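Local coordinates for protein endoglucanase (Uncultured bacterium, PDB 3X17) that probably hydrolyses internal beta-1,4-glucosidic bonds of cellulose as a family 9 glycoside hydrolase carrying an N-terminal Ig-like domain, at residues 116-120 with 553-557; 436-440 with 465-469; 316-320 with 332-336. Residue numbers count along the deposited sequence, not the author numbering.

Interaction 1 of 3, residues 116-120 with 553-557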
loop_
_atom_site.group_PDB
_atom_site.type_symbol
_atom_site.label_atom_id
_atom_site.label_comp_id
_atom_site.label_asym_id
_atom_site.label_seq_id
_atom_site.Cartn_x
_atom_site.Cartn_y
_atom_site.Cartn_z
ATOM N N TYR A 116 -13.839 1.796 -9.009
ATOM C CA TYR A 116 -12.802 1.207 -8.183
ATOM C C TYR A 116 -12.619 -0.259 -8.494
ATOM O O TYR A 116 -11.699 -0.876 -7.981
ATOM C CB TYR A 116 -13.032 1.454 -6.696
ATOM C CG TYR A 116 -12.679 2.876 -6.343
ATOM C CD1 TYR A 116 -11.375 3.319 -6.486
ATOM C CD2 TYR A 116 -13.681 3.828 -6.079
ATOM C CE1 TYR A 116 -11.044 4.665 -6.332
ATOM C CE2 TYR A 116 -13.350 5.162 -5.826
ATOM C CZ TYR A 116 -12.026 5.576 -6.000
ATOM O OH TYR A 116 -11.660 6.877 -5.773
ATOM N N ARG A 117 -13.446 -0.784 -9.398
ATOM C CA ARG A 117 -13.207 -2.116 -9.933
ATOM C C ARG A 117 -11.971 -2.117 -10.821
ATOM O O ARG A 117 -11.166 -3.034 -10.765
ATOM C CB ARG A 117 -14.430 -2.629 -10.705
ATOM C CG ARG A 117 -15.503 -3.214 -9.789
ATOM C CD ARG A 117 -16.723 -3.719 -10.560
ATOM N NE ARG A 117 -17.841 -3.962 -9.650
ATOM C CZ ARG A 117 -19.122 -3.931 -10.005
ATOM N NH1 ARG A 117 -19.469 -3.669 -11.267
ATOM N NH2 ARG A 117 -20.060 -4.147 -9.087
ATOM N N ASP A 118 -11.841 -1.095 -11.654
ATOM C CA ASP A 118 -10.687 -0.965 -12.522
ATOM C C ASP A 118 -9.445 -0.542 -11.748
ATOM O O ASP A 118 -8.347 -0.953 -12.093
ATOM C CB ASP A 118 -10.968 0.036 -13.646
ATOM C CG ASP A 118 -12.136 -0.392 -14.514
ATOM O OD1 ASP A 118 -12.141 -1.554 -14.980
ATOM O OD2 ASP A 118 -13.115 0.365 -14.567
ATOM N N VAL A 119 -9.616 0.338 -10.767
ATOM C CA VAL A 119 -8.490 0.725 -9.900
ATOM C C VAL A 119 -7.948 -0.513 -9.161
ATOM O O VAL A 119 -6.751 -0.792 -9.198
ATOM C CB VAL A 119 -8.897 1.792 -8.857
ATOM C CG1 VAL A 119 -7.793 1.993 -7.845
ATOM C CG2 VAL A 119 -9.226 3.087 -9.531
ATOM N N LEU A 120 -8.829 -1.205 -8.447
ATOM C CA LEU A 120 -8.496 -2.482 -7.793
ATOM C C LEU A 120 -7.753 -3.449 -8.727
ATOM O O LEU A 120 -6.727 -4.013 -8.354
ATOM C CB LEU A 120 -9.758 -3.165 -7.264
ATOM C CG LEU A 120 -9.568 -4.481 -6.516
ATOM C CD1 LEU A 120 -8.586 -4.310 -5.337
ATOM C CD2 LEU A 120 -10.934 -5.049 -6.027
ATOM N N ALA A 553 -9.089 0.369 -2.013
ATOM C CA ALA A 553 -9.797 0.296 -3.270
ATOM C C ALA A 553 -10.847 -0.816 -3.196
ATOM O O ALA A 553 -11.979 -0.658 -3.712
ATOM C CB ALA A 553 -8.829 0.040 -4.411
ATOM N N ALA A 554 -10.480 -1.931 -2.566
ATOM C CA ALA A 554 -11.408 -3.061 -2.462
ATOM C C ALA A 554 -12.655 -2.698 -1.626
ATOM O O ALA A 554 -13.769 -3.097 -1.963
ATOM C CB ALA A 554 -10.712 -4.287 -1.892
ATOM N N HIS A 555 -12.472 -1.904 -0.572
ATOM C CA HIS A 555 -13.605 -1.377 0.173
ATOM C C HIS A 555 -14.614 -0.654 -0.738
ATOM O O HIS A 555 -15.819 -0.888 -0.664
ATOM C CB HIS A 555 -13.154 -0.448 1.299
ATOM C CG HIS A 555 -14.298 0.093 2.113
ATOM N ND1 HIS A 555 -14.739 -0.508 3.276
ATOM C CD2 HIS A 555 -15.132 1.140 1.889
ATOM C CE1 HIS A 555 -15.786 0.154 3.738
ATOM N NE2 HIS A 555 -16.046 1.156 2.917
ATOM N N PHE A 556 -14.125 0.206 -1.620
ATOM C CA PHE A 556 -15.032 0.980 -2.432
ATOM C C PHE A 556 -15.466 0.289 -3.726
ATOM O O PHE A 556 -16.414 0.729 -4.369
ATOM C CB PHE A 556 -14.457 2.369 -2.669
ATOM C CG PHE A 556 -14.444 3.223 -1.430
ATOM C CD1 PHE A 556 -15.619 3.765 -0.945
ATOM C CD2 PHE A 556 -13.296 3.338 -0.659
ATOM C CE1 PHE A 556 -15.621 4.538 0.207
ATOM C CE2 PHE A 556 -13.286 4.108 0.483
ATOM C CZ PHE A 556 -14.462 4.737 0.905
ATOM N N ALA A 557 -14.859 -0.849 -4.047
ATOM C CA ALA A 557 -15.260 -1.635 -5.208
ATOM C C ALA A 557 -16.409 -2.562 -4.839
ATOM O O ALA A 557 -17.058 -3.114 -5.710
ATOM C CB ALA A 557 -14.103 -2.466 -5.719
HETATM O O HOH W 1 -16.570 0.901 -7.668
#
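Apolar contacts carry most of this helix-helix interface, and alanine supplies much of one side. The short axes run roughly antiparallel, crossing at -149°, and approach to 8.4 Å; the CA atoms of Y116 and A557 are 4.8 Å apart, those of L120 and A553 5.5 Å. Such closeness is consistent with the small side chains of A553 and A557, one turn apart; Y116 CB also packs on A553 O at 3.8 Å. L120 CD1 lies 4.0 Å from A554 CB and L120 CD2 4.1 Å from A557 CB, while V119 CG1 meets A553 CB at 4.1 Å. Y116 covers the other flank, its CD2 3.8 Å from F556 CB, and its ring continues onto L466 of helix 456-469. At the exposed margin R117 CG lies 4.4 Å from A557 CB.

Polar links are few. No direct hydrogen bond crosses; one water accepts from Y116 N at 3.2 Å and donates weakly to F556 O at 3.3 Å.

The segments, 433 residues apart at their closest ends, lie on the first and last helices of the (alpha/alpha)6 catalytic domain. Their chemistry implies a closure resting mainly on close apolar fit.

Interaction 2 of 3, residues 436-440 with 465-469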
loop_
_atom_site.group_PDB
_atom_site.type_symbol
_atom_site.label_atom_id
_atom_site.label_comp_id
_atom_site.label_asym_id
_atom_site.label_seq_id
_atom_site.Cartn_x
_atom_site.Cartn_y
_atom_site.Cartn_z
ATOM N N ASN A 436 2.432 8.614 0.356
ATOM C CA ASN A 436 1.222 8.054 -0.224
ATOM C C ASN A 436 0.758 6.779 0.474
ATOM O O ASN A 436 -0.425 6.594 0.763
ATOM C CB ASN A 436 1.433 7.783 -1.705
ATOM C CG ASN A 436 1.462 9.060 -2.524
ATOM O OD1 ASN A 436 1.154 10.137 -2.014
ATOM N ND2 ASN A 436 1.828 8.948 -3.791
ATOM N N LYS A 437 1.696 5.896 0.760
ATOM C CA LYS A 437 1.364 4.647 1.417
ATOM C C LYS A 437 0.789 4.923 2.816
ATOM O O LYS A 437 -0.220 4.331 3.237
ATOM C CB LYS A 437 2.614 3.764 1.498
ATOM C CG LYS A 437 2.403 2.427 2.234
ATOM C CD LYS A 437 2.627 2.597 3.706
ATOM C CE LYS A 437 4.093 2.990 3.997
ATOM N NZ LYS A 437 4.541 2.392 5.325
ATOM N N GLU A 438 1.447 5.822 3.530
ATOM C CA GLU A 438 1.026 6.262 4.860
ATOM C C GLU A 438 -0.397 6.855 4.868
ATOM O O GLU A 438 -1.197 6.543 5.762
ATOM C CB GLU A 438 2.054 7.274 5.425
ATOM C CG GLU A 438 1.682 7.855 6.778
ATOM C CD GLU A 438 2.733 8.816 7.346
ATOM O OE1 GLU A 438 3.940 8.688 7.015
ATOM O OE2 GLU A 438 2.351 9.658 8.185
ATOM N N ALA A 439 -0.729 7.638 3.838
ATOM C CA ALA A 439 -2.100 8.144 3.665
ATOM C C ALA A 439 -3.070 6.979 3.582
ATOM O O ALA A 439 -4.119 6.973 4.245
ATOM C CB ALA A 439 -2.211 8.982 2.412
ATOM N N LEU A 440 -2.775 6.042 2.693
ATOM C CA LEU A 440 -3.718 4.971 2.438
ATOM C C LEU A 440 -3.799 4.035 3.641
ATOM O O LEU A 440 -4.876 3.520 3.965
ATOM C CB LEU A 440 -3.351 4.223 1.164
ATOM C CG LEU A 440 -3.762 4.900 -0.150
ATOM C CD1 LEU A 440 -2.952 4.270 -1.295
ATOM C CD2 LEU A 440 -5.276 4.732 -0.426
ATOM N N GLN A 465 -8.632 9.393 0.614
ATOM C CA GLN A 465 -7.231 8.969 0.386
ATOM C C GLN A 465 -7.032 8.400 -1.021
ATOM O O GLN A 465 -6.009 8.661 -1.670
ATOM C CB GLN A 465 -6.780 7.939 1.426
ATOM C CG GLN A 465 -6.949 8.430 2.829
ATOM C CD GLN A 465 -6.569 9.891 2.959
ATOM O OE1 GLN A 465 -5.489 10.308 2.487
ATOM N NE2 GLN A 465 -7.463 10.698 3.581
ATOM N N LEU A 466 -8.044 7.687 -1.509
ATOM C CA LEU A 466 -8.109 7.374 -2.928
ATOM C C LEU A 466 -8.203 8.622 -3.811
ATOM O O LEU A 466 -7.457 8.733 -4.776
ATOM C CB LEU A 466 -9.238 6.397 -3.229
ATOM C CG LEU A 466 -9.142 5.001 -2.612
ATOM C CD1 LEU A 466 -10.481 4.295 -2.720
ATOM C CD2 LEU A 466 -8.112 4.171 -3.387
ATOM N N ASP A 467 -9.107 9.551 -3.507
ATOM C CA ASP A 467 -9.193 10.785 -4.309
ATOM C C ASP A 467 -7.843 11.482 -4.365
ATOM O O ASP A 467 -7.479 12.057 -5.388
ATOM C CB ASP A 467 -10.251 11.785 -3.783
ATOM C CG ASP A 467 -11.694 11.226 -3.828
ATOM O OD1 ASP A 467 -12.032 10.371 -4.703
ATOM O OD2 ASP A 467 -12.519 11.710 -3.020
ATOM N N TYR A 468 -7.161 11.508 -3.227
ATOM C CA TYR A 468 -5.916 12.245 -3.098
ATOM C C TYR A 468 -4.789 11.648 -3.957
ATOM O O TYR A 468 -4.133 12.376 -4.711
ATOM C CB TYR A 468 -5.478 12.335 -1.636
ATOM C CG TYR A 468 -4.051 12.818 -1.477
ATOM C CD1 TYR A 468 -3.752 14.182 -1.472
ATOM C CD2 TYR A 468 -3.016 11.922 -1.213
ATOM C CE1 TYR A 468 -2.436 14.622 -1.318
ATOM C CE2 TYR A 468 -1.718 12.363 -1.004
ATOM C CZ TYR A 468 -1.427 13.709 -1.085
ATOM O OH TYR A 468 -0.118 14.137 -0.946
ATOM N N VAL A 469 -4.639 10.320 -3.930
ATOM C CA VAL A 469 -3.581 9.698 -4.722
ATOM C C VAL A 469 -3.959 9.649 -6.190
ATOM O O VAL A 469 -3.113 9.322 -7.036
ATOM C CB VAL A 469 -3.165 8.267 -4.255
ATOM C CG1 VAL A 469 -2.599 8.263 -2.824
ATOM C CG2 VAL A 469 -4.303 7.277 -4.430
HETATM O O HOH W 2 1.497 12.113 -0.128
#
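L440 overlaps three residues of the facing helix: its CD2 lies 4.0 Å from Q465 CB and 4.1 Å from L466 CD2, and its CD1 is 4.3 Å from V469 CG1. The CA-to-CB bond of L440 points sideways, so the contact is made by the end of the side chain. A439 CB points across and lies 3.5 Å from Q465 OE1; A439 O is 3.5 Å from Q465 CG. Helices 435-452 and 456-469 are consecutive and joined by a short connection: an antiparallel helical hairpin, the repeating unit of the (alpha/alpha)6 barrel. The short axes are 160° apart in direction and 9.8 Å apart at closest approach. One turn before L440, N436 CG lies 4.1 Å from V469 CG1, and a water bridges the helices, donating to N436 OD1 at 2.8 Å and lying 2.7 Å from Y468 OH. N436 ND2 donates to V508 O, and Q465 NE2 to A461 O and G423 O. Q465 OE1 is buried with no polar partner in the model.

Interaction 3 of 3, residues 316-320 with 332-336. With CA (calcium ion), chain E.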
loop_
_atom_site.group_PDB
_atom_site.type_symbol
_atom_site.label_atom_id
_atom_site.label_comp_id
_atom_site.label_asym_id
_atom_site.label_seq_id
_atom_site.Cartn_x
_atom_site.Cartn_y
_atom_site.Cartn_z
ATOM N N PRO A 316 15.960 -11.240 20.617
ATOM C CA PRO A 316 15.975 -10.409 19.429
ATOM C C PRO A 316 17.214 -10.699 18.589
ATOM O O PRO A 316 18.314 -10.731 19.117
ATOM C CB PRO A 316 16.048 -9.004 20.014
ATOM C CG PRO A 316 15.245 -9.138 21.309
ATOM C CD PRO A 316 15.683 -10.465 21.841
ATOM N N ILE A 317 17.032 -10.916 17.292
ATOM C CA ILE A 317 18.150 -10.918 16.371
ATOM C C ILE A 317 17.869 -9.906 15.280
ATOM O O ILE A 317 17.126 -10.172 14.333
ATOM C CB ILE A 317 18.367 -12.328 15.751
ATOM C CG1 ILE A 317 18.623 -13.343 16.867
ATOM C CG2 ILE A 317 19.545 -12.309 14.737
ATOM C CD1 ILE A 317 18.715 -14.788 16.400
ATOM N N LEU A 318 18.482 -8.741 15.407
ATOM C CA LEU A 318 18.130 -7.643 14.566
ATOM C C LEU A 318 19.392 -6.943 14.090
ATOM O O LEU A 318 19.563 -5.745 14.295
ATOM C CB LEU A 318 17.206 -6.685 15.331
ATOM C CG LEU A 318 15.876 -7.356 15.760
ATOM C CD1 LEU A 318 15.092 -6.543 16.771
ATOM C CD2 LEU A 318 15.001 -7.647 14.559
ATOM N N ASP A 319 20.273 -7.692 13.440
ATOM C CA ASP A 319 21.538 -7.127 12.953
ATOM C C ASP A 319 21.455 -6.765 11.491
ATOM O O ASP A 319 21.160 -7.625 10.642
ATOM C CB ASP A 319 22.672 -8.137 13.141
ATOM C CG ASP A 319 22.856 -8.529 14.580
ATOM O OD1 ASP A 319 22.833 -7.626 15.450
ATOM O OD2 ASP A 319 23.060 -9.732 14.832
ATOM N N TYR A 320 21.826 -5.537 11.188
ATOM C CA TYR A 320 21.752 -5.018 9.836
ATOM C C TYR A 320 23.094 -4.383 9.441
ATOM O O TYR A 320 23.200 -3.167 9.326
ATOM C CB TYR A 320 20.602 -4.003 9.696
ATOM C CG TYR A 320 19.228 -4.557 10.091
ATOM C CD1 TYR A 320 18.506 -5.369 9.228
ATOM C CD2 TYR A 320 18.676 -4.273 11.333
ATOM C CE1 TYR A 320 17.256 -5.875 9.592
ATOM C CE2 TYR A 320 17.455 -4.803 11.726
ATOM C CZ TYR A 320 16.723 -5.554 10.834
ATOM O OH TYR A 320 15.499 -6.058 11.221
ATOM N N ASP A 332 15.710 -1.944 8.058
ATOM C CA ASP A 332 16.327 -2.265 9.327
ATOM C C ASP A 332 15.326 -2.014 10.468
ATOM O O ASP A 332 15.382 -0.975 11.173
ATOM C CB ASP A 332 17.623 -1.455 9.507
ATOM C CG ASP A 332 17.427 0.023 9.263
ATOM O OD1 ASP A 332 16.516 0.409 8.484
ATOM O OD2 ASP A 332 18.155 0.809 9.893
ATOM N N ASP A 333 14.340 -2.903 10.565
ATOM C CA ASP A 333 13.293 -2.812 11.585
ATOM C C ASP A 333 13.911 -3.241 12.921
ATOM O O ASP A 333 14.335 -4.381 13.075
ATOM C CB ASP A 333 12.126 -3.728 11.213
ATOM C CG ASP A 333 11.112 -3.907 12.347
ATOM O OD1 ASP A 333 11.180 -3.215 13.389
ATOM O OD2 ASP A 333 10.251 -4.798 12.201
ATOM N N ARG A 334 14.115 -2.284 13.809
ATOM C CA ARG A 334 14.997 -2.505 14.968
ATOM C C ARG A 334 14.272 -2.918 16.264
ATOM O O ARG A 334 14.873 -2.930 17.342
ATOM C CB ARG A 334 15.963 -1.311 15.153
ATOM C CG ARG A 334 16.717 -1.039 13.834
ATOM C CD ARG A 334 17.966 -0.184 13.924
ATOM N NE ARG A 334 19.164 -1.023 13.896
ATOM C CZ ARG A 334 20.076 -1.035 12.933
ATOM N NH1 ARG A 334 19.969 -0.247 11.875
ATOM N NH2 ARG A 334 21.099 -1.868 13.031
ATOM N N ASP A 335 13.037 -3.406 16.121
ATOM C CA ASP A 335 12.283 -3.957 17.259
ATOM C C ASP A 335 11.308 -5.036 16.794
ATOM O O ASP A 335 10.467 -4.783 15.920
ATOM C CB ASP A 335 11.544 -2.814 17.979
ATOM C CG ASP A 335 10.773 -3.275 19.220
ATOM O OD1 ASP A 335 10.788 -4.471 19.556
ATOM O OD2 ASP A 335 10.100 -2.425 19.844
ATOM N N ASP A 336 11.382 -6.219 17.393
ATOM C CA ASP A 336 10.572 -7.344 16.955
ATOM C C ASP A 336 9.321 -7.615 17.795
ATOM O O ASP A 336 8.612 -8.608 17.573
ATOM C CB ASP A 336 11.431 -8.612 16.818
ATOM C CG ASP A 336 11.836 -9.219 18.161
ATOM O OD1 ASP A 336 11.325 -8.767 19.207
ATOM O OD2 ASP A 336 12.611 -10.212 18.163
HETATM CA CA CA E . 9.012 -4.254 14.286
HETATM O O HOH W 3 8.819 -2.126 15.563
#
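An aspartate backbone sits on a tyrosine ring: D332 CA is 3.5 Å from the centroid of the Y320 ring and 3° off its normal, a CH-pi contact over the face, with D332 CB 3.5 Å from Y320 CD2. The same tyrosine gives the direct hydrogen bond between the segments, Y320 OH to D333 O at 2.8 Å, and its hydroxyl also bonds to Q273. R334 NH2 approaches the ring edge, 3.8 Å from Y320 CD2, while R334 NH1 forms a salt bridge with D332 OD2 at 2.9 Å.

The segments, in the loop between helices 294-312 and 337-351, run in opposite directions, 174° apart. L318 packs on T272 and Q273 of helix 272-288 and fills the space between Y320 and D336, its CD2 3.6 Å from D333 O and its CD1 3.7 Å from R334 O.

Segment 332-336 also contributes to a calcium site. D333 binds the ion through OD1 at 2.6 Å and OD2 at 2.5 Å, D335 through its backbone O at 2.2 Å, and a water coordinates it at 2.5 Å; D338, D339 and V377 supply the remaining ligands. The D335 side chain instead caps A337 N, whereas D336 OD2 hydrogen-bonds to T272 and forms a salt bridge with R340.

D333 offers its carbonyl to Y320 and its carboxylate to calcium, consistent with loop packing and metal together fixing its backbone.

Interactions 1 and 2 are buried helix pairs of the same barrel and touch directly: F556 CD2 is 3.6 Å from L466 CD1, an apolar contact between helices 543-558 and 456-469, and Y116 OH of helix 115-130 packs 3.5 Å from L466 CB. They differ in sequence span, interaction 1 joining the terminal helices of the catalytic domain and interaction 2 two consecutive ones; each has one water bridge and no direct hydrogen bond. Interaction 3 is partly exposed, with its centre about 35 Å from that of interaction 1, on the opposite side of the chain's centre. There, between segments of one irregular loop, a hydrogen bond, a CH-pi contact and a calcium ion bound by one of the segments replace helix packing.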